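Local coordinates for protein amorpha-4,11-diene synthase (Artemisia annua, PDB 4GAX) that probably cyclises farnesyl diphosphate to a sesquiterpene with loss of diphosphate, as a plant sesquiterpene synthase, here in an engineered alpha-bisabolol synthase variant, at residues S35-Q40 and I282-F287; L42-Q47 and L254-L259. All blocks are in the same frame, centred on the assembly; numbering follows the deposited sequence.

Contact 1 (S35-Q40 and I282-F287)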
loop_
_atom_site.group_PDB
_atom_site.type_symbol
_atom_site.label_atom_id
_atom_site.label_comp_id
_atom_site.label_asym_id
_atom_site.label_seq_id
_atom_site.Cartn_x
_atom_site.Cartn_y
_atom_site.Cartn_z
ATOM N N SER A 35 7.601 22.449 4.671
ATOM C CA SER A 35 8.072 21.069 4.516
ATOM C C SER A 35 9.264 20.883 5.453
ATOM O O SER A 35 10.092 21.799 5.604
ATOM C CB SER A 35 8.503 20.785 3.079
ATOM O OG SER A 35 9.103 19.500 2.966
ATOM N N ILE A 36 9.346 19.726 6.104
ATOM C CA ILE A 36 10.429 19.506 7.060
ATOM C C ILE A 36 11.702 19.072 6.334
ATOM O O ILE A 36 12.783 19.015 6.924
ATOM C CB ILE A 36 10.040 18.479 8.138
ATOM C CG1 ILE A 36 9.909 17.076 7.540
ATOM C CG2 ILE A 36 8.747 18.898 8.827
ATOM C CD1 ILE A 36 10.904 16.075 8.123
ATOM N N TRP A 37 11.567 18.798 5.041
ATOM C CA TRP A 37 12.644 18.197 4.267
ATOM C C TRP A 37 13.579 19.210 3.606
ATOM O O TRP A 37 14.695 18.866 3.213
ATOM C CB TRP A 37 12.043 17.261 3.224
ATOM C CG TRP A 37 11.141 16.256 3.858
ATOM C CD1 TRP A 37 9.772 16.285 3.906
ATOM C CD2 TRP A 37 11.544 15.079 4.573
ATOM N NE1 TRP A 37 9.302 15.191 4.598
ATOM C CE2 TRP A 37 10.369 14.435 5.014
ATOM C CE3 TRP A 37 12.783 14.506 4.874
ATOM C CZ2 TRP A 37 10.400 13.247 5.746
ATOM C CZ3 TRP A 37 12.811 13.328 5.600
ATOM C CH2 TRP A 37 11.629 12.711 6.027
ATOM N N GLY A 38 13.137 20.457 3.484
ATOM C CA GLY A 38 13.963 21.475 2.852
ATOM C C GLY A 38 14.272 21.163 1.395
ATOM O O GLY A 38 13.392 20.720 0.656
ATOM N N ASP A 39 15.521 21.375 0.986
ATOM C CA ASP A 39 15.920 21.190 -0.411
ATOM C C ASP A 39 16.761 19.927 -0.661
ATOM O O ASP A 39 17.373 19.784 -1.732
ATOM C CB ASP A 39 16.680 22.426 -0.913
ATOM C CG ASP A 39 15.799 23.667 -0.995
ATOM O OD1 ASP A 39 16.305 24.776 -0.704
ATOM O OD2 ASP A 39 14.607 23.536 -1.358
ATOM N N GLN A 40 16.782 19.014 0.309
ATOM C CA GLN A 40 17.681 17.856 0.250
ATOM C C GLN A 40 17.371 16.874 -0.888
ATOM O O GLN A 40 18.243 16.104 -1.316
ATOM C CB GLN A 40 17.697 17.111 1.592
ATOM C CG GLN A 40 16.478 16.228 1.848
ATOM C CD GLN A 40 16.503 15.581 3.230
ATOM O OE1 GLN A 40 15.994 16.143 4.205
ATOM N NE2 GLN A 40 17.093 14.396 3.316
ATOM N N ILE A 282 5.173 17.756 -1.156
ATOM C CA ILE A 282 5.490 16.887 -2.295
ATOM C C ILE A 282 6.134 15.556 -1.861
ATOM O O ILE A 282 5.879 14.511 -2.463
ATOM C CB ILE A 282 6.318 17.605 -3.384
ATOM C CG1 ILE A 282 6.175 16.875 -4.721
ATOM C CG2 ILE A 282 7.780 17.720 -2.985
ATOM C CD1 ILE A 282 4.714 16.722 -5.198
ATOM N N VAL A 283 6.931 15.584 -0.792
ATOM C CA VAL A 283 7.605 14.368 -0.330
ATOM C C VAL A 283 6.556 13.372 0.136
ATOM O O VAL A 283 6.615 12.176 -0.176
ATOM C CB VAL A 283 8.598 14.655 0.822
ATOM C CG1 VAL A 283 9.188 13.336 1.358
ATOM C CG2 VAL A 283 9.710 15.584 0.345
ATOM N N GLU A 284 5.573 13.895 0.854
ATOM C CA GLU A 284 4.441 13.113 1.332
ATOM C C GLU A 284 3.590 12.515 0.204
ATOM O O GLU A 284 3.139 11.371 0.294
ATOM C CB GLU A 284 3.592 13.970 2.277
ATOM C CG GLU A 284 4.285 14.275 3.626
ATOM C CD GLU A 284 5.441 15.295 3.545
ATOM O OE1 GLU A 284 5.560 16.031 2.536
ATOM O OE2 GLU A 284 6.243 15.360 4.506
ATOM N N CYS A 285 3.375 13.267 -0.868
ATOM C CA CYS A 285 2.591 12.733 -1.987
ATOM C C CYS A 285 3.377 11.618 -2.664
ATOM O O CYS A 285 2.819 10.590 -3.048
ATOM C CB CYS A 285 2.266 13.829 -3.001
ATOM S SG CYS A 285 1.224 15.165 -2.330
ATOM N N TYR A 286 4.678 11.827 -2.814
ATOM C CA TYR A 286 5.531 10.803 -3.421
ATOM C C TYR A 286 5.557 9.507 -2.593
ATOM O O TYR A 286 5.491 8.411 -3.147
ATOM C CB TYR A 286 6.963 11.327 -3.617
ATOM C CG TYR A 286 7.849 10.252 -4.185
ATOM C CD1 TYR A 286 8.900 9.716 -3.454
ATOM C CD2 TYR A 286 7.601 9.741 -5.445
ATOM C CE1 TYR A 286 9.698 8.684 -3.989
ATOM C CE2 TYR A 286 8.378 8.721 -5.985
ATOM C CZ TYR A 286 9.427 8.197 -5.249
ATOM O OH TYR A 286 10.188 7.177 -5.791
ATOM N N PHE A 287 5.638 9.639 -1.266
ATOM C CA PHE A 287 5.725 8.469 -0.389
ATOM C C PHE A 287 4.470 7.626 -0.530
ATOM O O PHE A 287 4.525 6.400 -0.563
ATOM C CB PHE A 287 5.944 8.889 1.079
ATOM C CG PHE A 287 6.359 7.752 1.980
ATOM C CD1 PHE A 287 7.622 7.181 1.858
ATOM C CD2 PHE A 287 5.490 7.255 2.942
ATOM C CE1 PHE A 287 8.010 6.115 2.680
ATOM C CE2 PHE A 287 5.874 6.196 3.773
ATOM C CZ PHE A 287 7.131 5.624 3.638
HETATM O O HOH W 1 7.435 18.013 1.580
#
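The indole of W37 lies across two neighbouring side chains of helix 282-292, V283 beneath one face and E284 at its edge. Valine and ring meet at about a right angle: CG1 of V283 makes a CH-pi contact 3.9 Å from the centroid of the five-membered ring of W37, set toward the rim rather than under the middle of the indole. The second branch slides along the pyrrole side, V283 CG2 lying 3.6 Å from W37 CD1. On the opposite face the ring is covered from its own segment by I36, whose CD1 lies over the centre of the W37 ring, 3.5 Å above its plane, so the indole is sandwiched between two aliphatic side chains. E284 reaches the edge because its chain bends at CB-CG (chi2 73°), bringing the carboxylate to the N-H edge of the indole, its plane tilted well away from the ring plane. W37 NE1 donates to E284 OE2 at 3.1 Å, with an N-H...O angle of 152°. The oxygen lies almost exactly in the indole plane, whereas the N-H meets it 37° out of the carboxylate plane. In plant terpene synthases the N-terminal segment runs back over the C-terminal catalytic domain, and this contact is consistent with that layout; M545, K550 and V553, near and on helix 547-557, also touch W37. The other carboxylate oxygen is gripped by a water, which donates to E284 OE1 at 2.9 Å and stands 2.6 Å from S35 OG; its bond from V283 N is weak. S35 OG also accepts from W37 N at 3.3 Å, an ST turn that fixes the backbone just ahead of the indole. Beyond it the chain reverses through a type II' turn from W37 to Q40, with G38 at positive phi.

Contact 2 (L42-Q47 and L254-L259); sequences LIVDNQ and LHREEL
Bends at chi2 (-71°) and chi3 (-68°) curl the chain of R256 back against V44 instead of letting it extend from the helix. With its CG anti to the carbonyl carbon (chi1 -76°), R256 offers both its CB and the NE of its guanidinium to a single methyl: V44 CG2 lies 3.5 Å from R256 CB and equally 3.5 Å from R256 NE. The same methyl is 4.0 Å from R256 CZ and 3.8 Å from R256 NH2, approaching the guanidinium obliquely. N46 comes from another direction, its side chain crossing that of R256 at about a right angle. The amide oxygen is lodged against the aliphatic part, N46 OD1 standing 3.8 Å from R256 CB, and it also overhangs the rim of one guanidinium face, the amide and guanidinium planes being nearly perpendicular. No hydrogen bond spans the two segments; the polar ends are engaged by neighbours. N46 ND2 bonds to S253 OG, one residue before the helical segment, and R256 NH1 to the backbone oxygen of L557, which helps to hold the curled chain in place. V44 therefore packs on both the stem and the guanidinium of R256, N46 mainly on the stem, while NH1 is tied to the C-terminal region. This is surface packing, by which the irregular N-terminal segment lies along helix 238-269. Farther along that helix L42 O accepts from S260 OG and the L42 side chain touches S263 and K264. F41 packs on R256 and L259, while helices 282-292 and 299-322 pack against L254, H255, E258 and L259.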
loop_
_atom_site.group_PDB
_atom_site.type_symbol
_atom_site.label_atom_id
_atom_site.label_comp_id
_atom_site.label_asym_id
_atom_site.label_seq_id
_atom_site.Cartn_x
_atom_site.Cartn_y
_atom_site.Cartn_z
ATOM N N LEU A 42 15.954 17.923 -3.898
ATOM C CA LEU A 42 15.792 18.666 -5.154
ATOM C C LEU A 42 16.780 18.208 -6.232
ATOM O O LEU A 42 16.394 17.876 -7.357
ATOM C CB LEU A 42 15.935 20.176 -4.903
ATOM C CG LEU A 42 15.422 21.144 -5.980
ATOM C CD1 LEU A 42 16.501 21.510 -6.988
ATOM C CD2 LEU A 42 14.193 20.586 -6.698
ATOM N N ILE A 43 18.057 18.205 -5.874
ATOM C CA ILE A 43 19.108 17.711 -6.747
ATOM C C ILE A 43 19.649 16.428 -6.138
ATOM O O ILE A 43 19.947 16.377 -4.937
ATOM C CB ILE A 43 20.267 18.728 -6.877
ATOM C CG1 ILE A 43 19.757 20.057 -7.450
ATOM C CG2 ILE A 43 21.381 18.156 -7.749
ATOM C CD1 ILE A 43 19.219 19.953 -8.870
ATOM N N VAL A 44 19.766 15.387 -6.955
ATOM C CA VAL A 44 20.340 14.136 -6.478
ATOM C C VAL A 44 21.755 13.934 -7.017
ATOM O O VAL A 44 22.030 14.164 -8.199
ATOM C CB VAL A 44 19.411 12.928 -6.759
ATOM C CG1 VAL A 44 20.162 11.770 -7.402
ATOM C CG2 VAL A 44 18.752 12.487 -5.473
ATOM N N ASP A 45 22.656 13.538 -6.122
ATOM C CA ASP A 45 24.049 13.325 -6.473
ATOM C C ASP A 45 24.364 11.845 -6.342
ATOM O O ASP A 45 25.521 11.472 -6.149
ATOM C CB ASP A 45 24.954 14.130 -5.534
ATOM C CG ASP A 45 26.239 14.591 -6.205
ATOM O OD1 ASP A 45 26.263 15.728 -6.723
ATOM O OD2 ASP A 45 27.228 13.828 -6.203
ATOM N N ASN A 46 23.330 11.012 -6.439
ATOM C CA ASN A 46 23.477 9.575 -6.211
ATOM C C ASN A 46 24.655 8.971 -6.983
ATOM O O ASN A 46 24.796 9.168 -8.197
ATOM C CB ASN A 46 22.148 8.836 -6.431
ATOM C CG ASN A 46 21.234 8.914 -5.209
ATOM O OD1 ASN A 46 20.756 9.994 -4.836
ATOM N ND2 ASN A 46 20.992 7.763 -4.577
ATOM N N GLN A 47 25.501 8.255 -6.244
ATOM C CA GLN A 47 26.896 8.038 -6.620
ATOM C C GLN A 47 27.267 6.559 -6.714
ATOM O O GLN A 47 27.408 5.880 -5.694
ATOM C CB GLN A 47 27.794 8.747 -5.595
ATOM C CG GLN A 47 28.890 9.612 -6.184
ATOM C CD GLN A 47 28.374 10.598 -7.209
ATOM O OE1 GLN A 47 28.384 10.320 -8.408
ATOM N NE2 GLN A 47 27.926 11.758 -6.745
ATOM N N LEU A 254 16.990 5.243 -7.892
ATOM C CA LEU A 254 15.930 5.529 -8.855
ATOM C C LEU A 254 14.811 6.310 -8.173
ATOM O O LEU A 254 14.315 7.299 -8.714
ATOM C CB LEU A 254 15.385 4.229 -9.459
ATOM C CG LEU A 254 14.139 4.411 -10.330
ATOM C CD1 LEU A 254 14.445 5.203 -11.616
ATOM C CD2 LEU A 254 13.512 3.069 -10.667
ATOM N N HIS A 255 14.423 5.875 -6.976
ATOM C CA HIS A 255 13.392 6.581 -6.209
ATOM C C HIS A 255 13.825 8.010 -5.960
ATOM O O HIS A 255 13.012 8.930 -6.045
ATOM C CB HIS A 255 13.122 5.889 -4.870
ATOM C CG HIS A 255 12.543 4.516 -5.010
ATOM N ND1 HIS A 255 12.684 3.542 -4.045
ATOM C CD2 HIS A 255 11.810 3.959 -6.006
ATOM C CE1 HIS A 255 12.067 2.441 -4.441
ATOM N NE2 HIS A 255 11.526 2.666 -5.623
ATOM N N ARG A 256 15.105 8.194 -5.649
ATOM C CA ARG A 256 15.615 9.528 -5.407
ATOM C C ARG A 256 15.569 10.383 -6.672
ATOM O O ARG A 256 15.325 11.596 -6.590
ATOM C CB ARG A 256 17.029 9.477 -4.821
ATOM C CG ARG A 256 17.049 9.094 -3.352
ATOM C CD ARG A 256 16.509 10.221 -2.475
ATOM N NE ARG A 256 17.406 11.378 -2.475
ATOM C CZ ARG A 256 18.344 11.616 -1.558
ATOM N NH1 ARG A 256 18.520 10.784 -0.541
ATOM N NH2 ARG A 256 19.103 12.704 -1.658
ATOM N N GLU A 257 15.816 9.768 -7.827
ATOM C CA GLU A 257 15.702 10.485 -9.114
ATOM C C GLU A 257 14.263 10.948 -9.372
ATOM O O GLU A 257 14.034 12.077 -9.821
ATOM C CB GLU A 257 16.172 9.603 -10.289
ATOM C CG GLU A 257 17.653 9.212 -10.243
ATOM C CD GLU A 257 18.092 8.388 -11.463
ATOM O OE1 GLU A 257 17.256 7.636 -12.017
ATOM O OE2 GLU A 257 19.270 8.498 -11.875
ATOM N N GLU A 258 13.302 10.060 -9.109
ATOM C CA GLU A 258 11.877 10.371 -9.262
ATOM C C GLU A 258 11.451 11.523 -8.353
ATOM O O GLU A 258 10.738 12.436 -8.777
ATOM C CB GLU A 258 11.034 9.125 -8.950
ATOM C CG GLU A 258 11.341 7.952 -9.869
ATOM C CD GLU A 258 10.726 6.641 -9.394
ATOM O OE1 GLU A 258 10.127 6.616 -8.287
ATOM O OE2 GLU A 258 10.839 5.621 -10.130
ATOM N N LEU A 259 11.886 11.476 -7.093
ATOM C CA LEU A 259 11.531 12.505 -6.133
ATOM C C LEU A 259 12.210 13.823 -6.481
ATOM O O LEU A 259 11.662 14.900 -6.227
ATOM C CB LEU A 259 11.915 12.062 -4.722
ATOM C CG LEU A 259 11.603 13.051 -3.594
ATOM C CD1 LEU A 259 10.150 13.514 -3.630
ATOM C CD2 LEU A 259 11.903 12.402 -2.244
#

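In the fold
From the N terminus the chain passes first through 35-40 and then 42-47, two neighbouring parts of the segment that precedes helix 52-71. It next builds the helices of the N-terminal domain before returning in helix 238-269, where contact 2 closes a loop of 206 residues. Soon afterwards helix 282-292 meets 35-40, so contact 1 closes the wider loop and contact 2 is nested inside it. Their centres are about 13 Å apart. The two helices are themselves joined, Y286 OH lying 2.6 Å from E258 OE1 in a probable hydrogen bond. Together the contacts fasten the N-terminal segment across helices 238-269 and 282-292, next to the C-terminal helix 547-557.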